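Molybdopterin adenylyltransferase (PDB 4LHB) catalyses the ATP-dependent adenylylation of molybdopterin, releasing diphosphate, a step in the biosynthesis of the molybdenum cofactor. Local coordinates at residues 123-128 / 170-175. Residues are numbered along the deposited sequence; the frame is centred on the assembly and turned at random.
Sequences EVFRAK and LEIIKS
Helical turns 123-128 and 170-175 run at 130° to each other, more nearly antiparallel than parallel, and their axes come within 10.6 Å. The backbones are nearest at F125 and I172, whose CA atoms lie 7.5 Å apart. I172 takes the largest share of the contact. Its CG1 is anti to its own carbonyl carbon (chi1 -57°) and the chain extends beyond it, which carries CD1 across the gap to the backbone of the facing helix, 3.7 Å from F125 CA. The same methyl sits 3.8 Å from V124 CG1, and the second branch, CG2, is 4.1 Å from that V124 methyl, so both arms of I172 bear on a single V124 branch. F125 offers CB to I172 CD1 at 4.4 Å; that methyl lies oblique to the ring, and the F125 side chain also packs on T140 and P160. The two segments belong to helices 121-133 and 163-184 of the molybdopterin-binding domain of the MoaB/Mog family, an alpha/beta fold with a mixed central sheet; F121, a turn before V124, also touches I172 and I173, while L170 points away and packs on helix 51-60. Beside this buried apolar patch lies a polar border, where the K128 and E171 side chains cross at about a right angle. K128 NZ stays 4.9 Å from E171 OE2, so any attraction between the opposite charges is probably modest. K128 NZ instead forms a salt bridge with E131, and E171 OE1 hydrogen-bonds Y135 OH of a second subunit of the homohexamer; T137 of that same subunit packs against V124.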
ATOM      1  N   GLU C 123      -6.593  16.027  10.325  1.00 36.45           N
ATOM      2  CA  GLU C 123      -5.627  17.014  10.807  1.00 35.96           C
ATOM      3  C   GLU C 123      -6.365  18.201  11.351  1.00 35.33           C
ATOM      4  O   GLU C 123      -6.039  18.670  12.438  1.00 35.86           O
ATOM      5  CB  GLU C 123      -4.767  17.539   9.696  1.00 40.05           C
ATOM      6  CG  GLU C 123      -3.890  16.544   8.990  1.00 46.14           C
ATOM      7  CD  GLU C 123      -2.735  17.238   8.276  1.00 50.47           C
ATOM      8  OE1 GLU C 123      -2.693  18.493   8.227  1.00 54.63           O
ATOM      9  OE2 GLU C 123      -1.855  16.537   7.753  1.00 52.99           O
ATOM     10  N   VAL C 124      -7.350  18.685  10.585  1.00 32.50           N
ATOM     11  CA  VAL C 124      -8.127  19.864  10.984  1.00 34.02           C
ATOM     12  C   VAL C 124      -8.919  19.576  12.264  1.00 35.19           C
ATOM     13  O   VAL C 124      -8.824  20.320  13.265  1.00 34.99           O
ATOM     14  CB  VAL C 124      -9.001  20.383   9.825  1.00 32.21           C
ATOM     15  CG1 VAL C 124     -10.059  21.326  10.359  1.00 29.08           C
ATOM     16  CG2 VAL C 124      -8.089  21.046   8.768  1.00 29.41           C
ATOM     17  N   PHE C 125      -9.598  18.435  12.253  1.00 34.54           N
ATOM     18  CA  PHE C 125     -10.243  17.890  13.444  1.00 36.20           C
ATOM     19  C   PHE C 125      -9.293  17.871  14.624  1.00 36.32           C
ATOM     20  O   PHE C 125      -9.630  18.311  15.702  1.00 34.07           O
ATOM     21  CB  PHE C 125     -10.769  16.446  13.206  1.00 38.28           C
ATOM     22  CG  PHE C 125     -11.593  15.931  14.327  1.00 39.46           C
ATOM     23  CD1 PHE C 125     -12.962  16.049  14.295  1.00 45.95           C
ATOM     24  CD2 PHE C 125     -11.003  15.390  15.446  1.00 46.42           C
ATOM     25  CE1 PHE C 125     -13.744  15.604  15.347  1.00 45.97           C
ATOM     26  CE2 PHE C 125     -11.763  14.969  16.514  1.00 47.15           C
ATOM     27  CZ  PHE C 125     -13.140  15.060  16.453  1.00 49.65           C
ATOM     28  N   ARG C 126      -8.123  17.300  14.437  1.00 37.38           N
ATOM     29  CA  ARG C 126      -7.189  17.221  15.532  1.00 41.28           C
ATOM     30  C   ARG C 126      -6.724  18.593  15.977  1.00 41.88           C
ATOM     31  O   ARG C 126      -6.579  18.816  17.178  1.00 43.43           O
ATOM     32  CB  ARG C 126      -6.013  16.276  15.201  1.00 43.73           C
ATOM     33  CG  ARG C 126      -6.414  14.822  15.433  1.00 44.78           C
ATOM     34  CD  ARG C 126      -5.314  13.785  15.300  1.00 42.66           C
ATOM     35  NE  ARG C 126      -4.882  13.658  13.922  1.00 38.51           N
ATOM     36  CZ  ARG C 126      -5.560  13.037  12.974  1.00 38.95           C
ATOM     37  NH1 ARG C 126      -6.722  12.462  13.234  1.00 46.86           N
ATOM     38  NH2 ARG C 126      -5.089  13.019  11.738  1.00 34.63           N
ATOM     39  N   ALA C 127      -6.537  19.525  15.047  1.00 44.02           N
ATOM     40  CA  ALA C 127      -6.107  20.893  15.434  1.00 44.71           C
ATOM     41  C   ALA C 127      -7.168  21.558  16.298  1.00 44.79           C
ATOM     42  O   ALA C 127      -6.855  22.080  17.350  1.00 49.69           O
ATOM     43  CB  ALA C 127      -5.768  21.759  14.230  1.00 35.48           C
ATOM     44  N   LYS C 128      -8.422  21.515  15.897  1.00 44.06           N
ATOM     45  CA  LYS C 128      -9.431  22.153  16.725  1.00 50.95           C
ATOM     46  C   LYS C 128      -9.506  21.444  18.081  1.00 52.22           C
ATOM     47  O   LYS C 128      -9.569  22.085  19.120  1.00 63.38           O
ATOM     48  CB  LYS C 128     -10.813  22.163  16.040  1.00 54.98           C
ATOM     49  CG  LYS C 128     -11.887  22.973  16.776  1.00 59.96           C
ATOM     50  CD  LYS C 128     -11.614  24.482  16.756  1.00 61.40           C
ATOM     51  CE  LYS C 128     -12.588  25.296  17.626  1.00 62.23           C
ATOM     52  NZ  LYS C 128     -12.055  25.633  18.987  1.00 61.00           N
ATOM     53  N   LEU C 170     -18.814  18.223  13.873  1.00 34.29           N
ATOM     54  CA  LEU C 170     -19.949  18.932  13.302  1.00 34.16           C
ATOM     55  C   LEU C 170     -19.631  20.402  12.996  1.00 34.90           C
ATOM     56  O   LEU C 170     -20.056  20.946  11.982  1.00 35.26           O
ATOM     57  CB  LEU C 170     -21.156  18.801  14.217  1.00 32.15           C
ATOM     58  CG  LEU C 170     -21.833  17.436  14.124  1.00 32.31           C
ATOM     59  CD1 LEU C 170     -22.810  17.225  15.284  1.00 29.43           C
ATOM     60  CD2 LEU C 170     -22.482  17.220  12.765  1.00 29.84           C
ATOM     61  N   GLU C 171     -18.867  21.057  13.833  1.00 38.22           N
ATOM     62  CA  GLU C 171     -18.488  22.407  13.487  1.00 44.34           C
ATOM     63  C   GLU C 171     -17.855  22.399  12.064  1.00 44.23           C
ATOM     64  O   GLU C 171     -18.161  23.243  11.206  1.00 40.73           O
ATOM     65  CB  GLU C 171     -17.489  22.944  14.509  1.00 54.33           C
ATOM     66  CG  GLU C 171     -17.998  23.922  15.567  1.00 61.92           C
ATOM     67  CD  GLU C 171     -16.851  24.829  16.071  1.00 70.81           C
ATOM     68  OE1 GLU C 171     -16.168  25.482  15.226  1.00 59.62           O
ATOM     69  OE2 GLU C 171     -16.614  24.887  17.309  1.00 75.70           O
ATOM     70  N   ILE C 172     -16.999  21.400  11.813  1.00 42.48           N
ATOM     71  CA  ILE C 172     -16.184  21.377  10.593  1.00 35.81           C
ATOM     72  C   ILE C 172     -17.002  20.982   9.384  1.00 31.79           C
ATOM     73  O   ILE C 172     -16.881  21.581   8.313  1.00 31.05           O
ATOM     74  CB  ILE C 172     -14.892  20.532  10.773  1.00 34.28           C
ATOM     75  CG1 ILE C 172     -14.070  21.078  11.947  1.00 33.40           C
ATOM     76  CG2 ILE C 172     -14.026  20.560   9.529  1.00 28.84           C
ATOM     77  CD1 ILE C 172     -13.020  20.116  12.446  1.00 34.40           C
ATOM     78  N   ILE C 173     -17.864  20.000   9.551  1.00 33.04           N
ATOM     79  CA  ILE C 173     -18.729  19.565   8.454  1.00 32.38           C
ATOM     80  C   ILE C 173     -19.685  20.681   8.026  1.00 33.67           C
ATOM     81  O   ILE C 173     -19.773  20.978   6.835  1.00 34.05           O
ATOM     82  CB  ILE C 173     -19.503  18.281   8.832  1.00 32.45           C
ATOM     83  CG1 ILE C 173     -18.509  17.151   9.141  1.00 34.24           C
ATOM     84  CG2 ILE C 173     -20.464  17.835   7.722  1.00 29.86           C
ATOM     85  CD1 ILE C 173     -19.044  16.114  10.097  1.00 32.88           C
ATOM     86  N   LYS C 174     -20.387  21.284   9.003  1.00 36.52           N
ATOM     87  CA  LYS C 174     -21.246  22.448   8.781  1.00 36.40           C
ATOM     88  C   LYS C 174     -20.483  23.547   8.033  1.00 34.37           C
ATOM     89  O   LYS C 174     -20.996  24.112   7.088  1.00 31.61           O
ATOM     90  CB  LYS C 174     -21.802  23.011  10.102  1.00 43.17           C
ATOM     91  CG  LYS C 174     -22.758  22.077  10.866  1.00 49.48           C
ATOM     92  CD  LYS C 174     -24.194  22.605  11.061  1.00 56.20           C
ATOM     93  CE  LYS C 174     -24.340  23.739  12.104  1.00 61.35           C
ATOM     94  NZ  LYS C 174     -23.923  23.410  13.503  1.00 58.58           N
ATOM     95  N   SER C 175     -19.252  23.838   8.425  1.00 31.11           N
ATOM     96  CA  SER C 175     -18.471  24.839   7.706  1.00 28.95           C
ATOM     97  C   SER C 175     -18.055  24.431   6.280  1.00 34.05           C
ATOM     98  O   SER C 175     -17.985  25.312   5.393  1.00 34.47           O
ATOM     99  CB  SER C 175     -17.270  25.224   8.526  1.00 28.35           C
ATOM    100  OG  SER C 175     -16.413  26.063   7.815  1.00 27.75           O
TER